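Putative glucoamylase (PDB 4GL3) is a putative glucoamylase of the six-hairpin glycosidase clan and probably hydrolyses glycosidic bonds in carbohydrates. Local coordinates at residues A[190-200]-A[215-226]. Residues are numbered along the deposited sequence; the frame is centred on the assembly and turned at random.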
loop_
_atom_site.group_PDB
_atom_site.type_symbol
_atom_site.label_atom_id
_atom_site.label_comp_id
_atom_site.label_asym_id
_atom_site.label_seq_id
_atom_site.Cartn_x
_atom_site.Cartn_y
_atom_site.Cartn_z
ATOM N N ILE A 190 -4.088 15.511 6.684
ATOM C CA ILE A 190 -3.138 14.626 5.999
ATOM C C ILE A 190 -1.955 15.498 5.575
ATOM O O ILE A 190 -2.047 16.302 4.625
ATOM C CB ILE A 190 -3.782 13.937 4.776
ATOM C CG1 ILE A 190 -5.044 13.153 5.217
ATOM C CG2 ILE A 190 -2.761 13.012 4.036
ATOM C CD1 ILE A 190 -5.825 12.521 4.078
ATOM N N LYS A 191 -0.857 15.350 6.296
ATOM C CA LYS A 191 0.326 16.190 6.125
ATOM C C LYS A 191 1.473 15.289 5.671
ATOM O O LYS A 191 1.573 14.156 6.114
ATOM C CB LYS A 191 0.735 16.827 7.451
ATOM C CG LYS A 191 -0.297 17.714 8.085
ATOM C CD LYS A 191 -0.678 18.970 7.292
ATOM C CE LYS A 191 0.294 20.100 7.414
ATOM N NZ LYS A 191 -0.097 21.306 6.593
ATOM N N GLY A 192 2.279 15.773 4.743
ATOM C CA GLY A 192 3.392 14.973 4.176
ATOM C C GLY A 192 4.639 14.977 5.041
ATOM O O GLY A 192 4.725 15.766 5.955
ATOM N N HIS A 193 5.642 14.135 4.765
ATOM C CA HIS A 193 5.633 13.119 3.702
ATOM C C HIS A 193 5.540 11.751 4.374
ATOM O O HIS A 193 6.496 11.290 5.001
ATOM C CB HIS A 193 6.887 13.156 2.814
ATOM C CG HIS A 193 6.843 12.139 1.711
ATOM N ND1 HIS A 193 6.220 12.379 0.506
ATOM C CD2 HIS A 193 7.272 10.854 1.667
ATOM C CE1 HIS A 193 6.271 11.287 -0.236
ATOM N NE2 HIS A 193 6.926 10.354 0.436
ATOM N N ASN A 194 4.367 11.151 4.272
ATOM C CA ASN A 194 4.087 9.830 4.832
ATOM C C ASN A 194 3.532 8.909 3.752
ATOM O O ASN A 194 3.872 9.076 2.586
ATOM C CB ASN A 194 3.185 9.946 6.071
ATOM C CG ASN A 194 1.821 10.524 5.774
ATOM O OD1 ASN A 194 1.426 10.684 4.632
ATOM N ND2 ASN A 194 1.108 10.882 6.828
ATOM N N GLU A 195 2.694 7.936 4.119
ATOM C CA GLU A 195 2.149 6.984 3.159
ATOM C C GLU A 195 1.001 7.518 2.333
ATOM O O GLU A 195 0.559 6.810 1.432
ATOM C CB GLU A 195 1.672 5.692 3.877
ATOM C CG GLU A 195 0.346 5.841 4.664
ATOM C CD GLU A 195 0.508 6.259 6.122
ATOM O OE1 GLU A 195 1.373 7.101 6.424
ATOM O OE2 GLU A 195 -0.283 5.771 6.964
ATOM N N CYS A 196 0.500 8.734 2.611
ATOM C CA CYS A 196 -0.773 9.175 2.018
ATOM C C CYS A 196 -0.685 10.045 0.758
ATOM O O CYS A 196 -1.641 10.715 0.426
ATOM C CB CYS A 196 -1.500 9.984 3.084
ATOM S SG CYS A 196 -1.752 9.127 4.629
ATOM N N HIS A 197 0.463 10.097 0.094
ATOM C CA HIS A 197 0.653 10.976 -1.073
ATOM C C HIS A 197 -0.481 10.844 -2.118
ATOM O O HIS A 197 -0.985 11.853 -2.707
ATOM C CB HIS A 197 2.022 10.659 -1.708
ATOM C CG HIS A 197 2.564 11.724 -2.604
ATOM N ND1 HIS A 197 3.688 11.521 -3.376
ATOM C CD2 HIS A 197 2.163 12.999 -2.841
ATOM C CE1 HIS A 197 3.959 12.631 -4.047
ATOM N NE2 HIS A 197 3.063 13.550 -3.725
ATOM N N ILE A 198 -0.892 9.597 -2.320
ATOM C CA ILE A 198 -1.848 9.234 -3.359
ATOM C C ILE A 198 -3.221 9.864 -3.131
ATOM O O ILE A 198 -3.998 10.056 -4.095
ATOM C CB ILE A 198 -1.983 7.674 -3.494
ATOM C CG1 ILE A 198 -2.659 7.275 -4.792
ATOM C CG2 ILE A 198 -2.788 7.064 -2.355
ATOM C CD1 ILE A 198 -1.767 7.329 -5.974
ATOM N N VAL A 199 -3.544 10.169 -1.876
ATOM C CA VAL A 199 -4.782 10.845 -1.598
ATOM C C VAL A 199 -4.864 12.205 -2.306
ATOM O O VAL A 199 -5.912 12.561 -2.857
ATOM C CB VAL A 199 -5.012 11.027 -0.061
ATOM C CG1 VAL A 199 -6.387 11.662 0.189
ATOM C CG2 VAL A 199 -4.879 9.672 0.647
ATOM N N TYR A 200 -3.766 12.964 -2.282
ATOM C CA TYR A 200 -3.723 14.272 -2.945
ATOM C C TYR A 200 -3.682 14.138 -4.455
ATOM O O TYR A 200 -4.338 14.921 -5.151
ATOM C CB TYR A 200 -2.537 15.108 -2.466
ATOM C CG TYR A 200 -2.773 15.685 -1.086
ATOM C CD1 TYR A 200 -2.518 14.930 0.079
ATOM C CD2 TYR A 200 -3.313 16.962 -0.924
ATOM C CE1 TYR A 200 -2.790 15.446 1.351
ATOM C CE2 TYR A 200 -3.583 17.476 0.348
ATOM C CZ TYR A 200 -3.331 16.731 1.480
ATOM O OH TYR A 200 -3.594 17.284 2.749
ATOM N N VAL A 215 -4.471 23.143 -2.164
ATOM C CA VAL A 215 -4.701 22.098 -1.175
ATOM C C VAL A 215 -3.442 21.224 -1.077
ATOM O O VAL A 215 -3.025 20.835 0.033
ATOM C CB VAL A 215 -5.992 21.281 -1.500
ATOM C CG1 VAL A 215 -6.144 19.988 -0.680
ATOM C CG2 VAL A 215 -7.257 22.154 -1.379
ATOM N N TYR A 216 -2.843 20.911 -2.221
ATOM C CA TYR A 216 -1.603 20.139 -2.239
ATOM C C TYR A 216 -0.427 20.983 -1.701
ATOM O O TYR A 216 0.284 20.573 -0.787
ATOM C CB TYR A 216 -1.277 19.683 -3.669
ATOM C CG TYR A 216 -0.054 18.827 -3.831
ATOM C CD1 TYR A 216 0.021 17.593 -3.245
ATOM C CD2 TYR A 216 1.011 19.247 -4.607
ATOM C CE1 TYR A 216 1.110 16.789 -3.422
ATOM C CE2 TYR A 216 2.117 18.463 -4.775
ATOM C CZ TYR A 216 2.165 17.227 -4.182
ATOM O OH TYR A 216 3.279 16.420 -4.353
ATOM N N HIS A 217 -0.216 22.154 -2.288
ATOM C CA HIS A 217 0.980 22.942 -1.973
ATOM C C HIS A 217 1.009 23.503 -0.541
ATOM O O HIS A 217 2.068 23.535 0.076
ATOM C CB HIS A 217 1.189 24.051 -3.021
ATOM C CG HIS A 217 1.448 23.499 -4.384
ATOM N ND1 HIS A 217 2.603 22.798 -4.691
ATOM C CD2 HIS A 217 0.694 23.499 -5.508
ATOM C CE1 HIS A 217 2.551 22.421 -5.958
ATOM N NE2 HIS A 217 1.409 22.837 -6.480
ATOM N N LYS A 218 -0.145 23.898 0.002
ATOM C CA LYS A 218 -0.215 24.393 1.399
ATOM C C LYS A 218 -0.547 23.346 2.447
ATOM O O LYS A 218 -0.137 23.464 3.573
ATOM C CB LYS A 218 -1.252 25.500 1.508
ATOM C CG LYS A 218 -0.875 26.723 0.717
ATOM C CD LYS A 218 -1.964 27.769 0.908
ATOM C CE LYS A 218 -1.540 29.149 0.462
ATOM N NZ LYS A 218 -1.848 29.298 -0.993
ATOM N N GLY A 219 -1.301 22.324 2.089
ATOM C CA GLY A 219 -1.669 21.310 3.041
ATOM C C GLY A 219 -0.689 20.145 3.107
ATOM O O GLY A 219 -0.073 19.900 4.130
ATOM N N TRP A 220 -0.558 19.393 2.022
ATOM C CA TRP A 220 0.359 18.281 2.012
ATOM C C TRP A 220 1.799 18.733 2.205
ATOM O O TRP A 220 2.507 18.149 3.016
ATOM C CB TRP A 220 0.234 17.470 0.731
ATOM C CG TRP A 220 1.225 16.410 0.535
ATOM C CD1 TRP A 220 2.295 16.467 -0.303
ATOM C CD2 TRP A 220 1.266 15.107 1.140
ATOM N NE1 TRP A 220 2.961 15.302 -0.292
ATOM C CE2 TRP A 220 2.382 14.448 0.606
ATOM C CE3 TRP A 220 0.498 14.455 2.094
ATOM C CZ2 TRP A 220 2.732 13.159 0.965
ATOM C CZ3 TRP A 220 0.834 13.170 2.454
ATOM C CH2 TRP A 220 1.947 12.533 1.901
ATOM N N ALA A 221 2.213 19.773 1.473
ATOM C CA ALA A 221 3.641 20.088 1.286
ATOM C C ALA A 221 4.225 21.082 2.274
ATOM O O ALA A 221 5.098 21.859 1.920
ATOM C CB ALA A 221 3.894 20.580 -0.164
ATOM N N ASN A 222 3.761 21.094 3.503
ATOM C CA ASN A 222 4.270 22.052 4.491
ATOM C C ASN A 222 4.069 21.451 5.883
ATOM O O ASN A 222 2.961 21.451 6.395
ATOM C CB ASN A 222 3.581 23.424 4.368
ATOM C CG ASN A 222 4.293 24.489 5.193
ATOM O OD1 ASN A 222 5.412 24.285 5.617
ATOM N ND2 ASN A 222 3.651 25.620 5.418
ATOM N N ALA A 223 5.132 20.883 6.456
ATOM C CA ALA A 223 5.063 20.133 7.728
ATOM C C ALA A 223 6.466 19.873 8.241
ATOM O O ALA A 223 7.409 19.878 7.461
ATOM C CB ALA A 223 4.277 18.806 7.553
ATOM N N ASN A 224 6.631 19.727 9.556
ATOM C CA ASN A 224 7.896 19.291 10.135
ATOM C C ASN A 224 8.438 17.997 9.508
ATOM O O ASN A 224 9.671 17.790 9.450
ATOM C CB ASN A 224 7.756 19.056 11.644
ATOM C CG ASN A 224 7.305 20.292 12.411
ATOM O OD1 ASN A 224 7.616 21.446 12.064
ATOM N ND2 ASN A 224 6.571 20.051 13.470
ATOM N N THR A 225 7.515 17.153 9.046
ATOM C CA THR A 225 7.786 15.847 8.462
ATOM C C THR A 225 7.875 15.870 6.908
ATOM O O THR A 225 8.016 14.815 6.295
ATOM C CB THR A 225 6.667 14.845 8.865
ATOM O OG1 THR A 225 5.386 15.394 8.483
ATOM C CG2 THR A 225 6.696 14.555 10.410
ATOM N N PHE A 226 7.776 17.053 6.285
ATOM C CA PHE A 226 7.851 17.177 4.829
ATOM C C PHE A 226 9.288 17.421 4.342
ATOM O O PHE A 226 10.012 16.452 4.136
ATOM C CB PHE A 226 6.822 18.165 4.264
ATOM C CG PHE A 226 6.665 18.064 2.770
ATOM C CD1 PHE A 226 6.131 16.912 2.209
ATOM C CD2 PHE A 226 7.107 19.073 1.942
ATOM C CE1 PHE A 226 6.028 16.778 0.852
ATOM C CE2 PHE A 226 7.020 18.943 0.565
ATOM C CZ PHE A 226 6.474 17.790 0.021
HETATM O O HOH W 1 3.459 13.418 7.873
HETATM O O HOH W 2 5.383 14.406 -1.452
#
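T225 OG1 lies between two groups that fix its hydroxyl: it donates to G192 O at 2.6 Å, approaching from above the carbonyl plane, and receives a hydrogen bond from water 1, which also donates to K191 O. The setting, within a family of the six-hairpin clan, illustrates how a loop carrying a cis peptide bond, between G192 and H193, can be packed against the end of helix 213-220 through an aromatic cluster (H193, H197, Y200, Y216 and W220). Backbone bonds reinforce the seam: G192 N donates to W220 O (2.9 Å) and H193 N to T225 O. K191, its chain bent at chi2 and chi3, folds back to place NZ 2.8 Å from G219 O, with a weak hydrogen bond to N222 O.

With CG anti to the backbone N (chi1 173°), the indole of W220 reaches between G192 and H197 and is sandwiched there: G192 CA, which carries no side chain, sits 3.4 Å from the centroid of the six-membered ring, almost on the ring normal, while H197 CA covers the opposite face. W220 CB itself lies squarely over the face of Y200, 3.6 Å from the ring centroid. Y200 is a knob in the hole formed by V215, Y216, G219 and W220, its OH donating to I190 O and also bonded to M174 N. A valine in its place would probably open a gap beneath W220 CB and leave I190 O without its hydroxyl mate.

Beyond the indole, H197 NE2 donates nearly in its ring plane to Y216 OH, which D266 also binds, while Y256 OH holds H197 ND1. Water 2 joins two of the rings, accepting from W220 NE1 at 2.8 Å and lying 2.9 Å from H193 ND1.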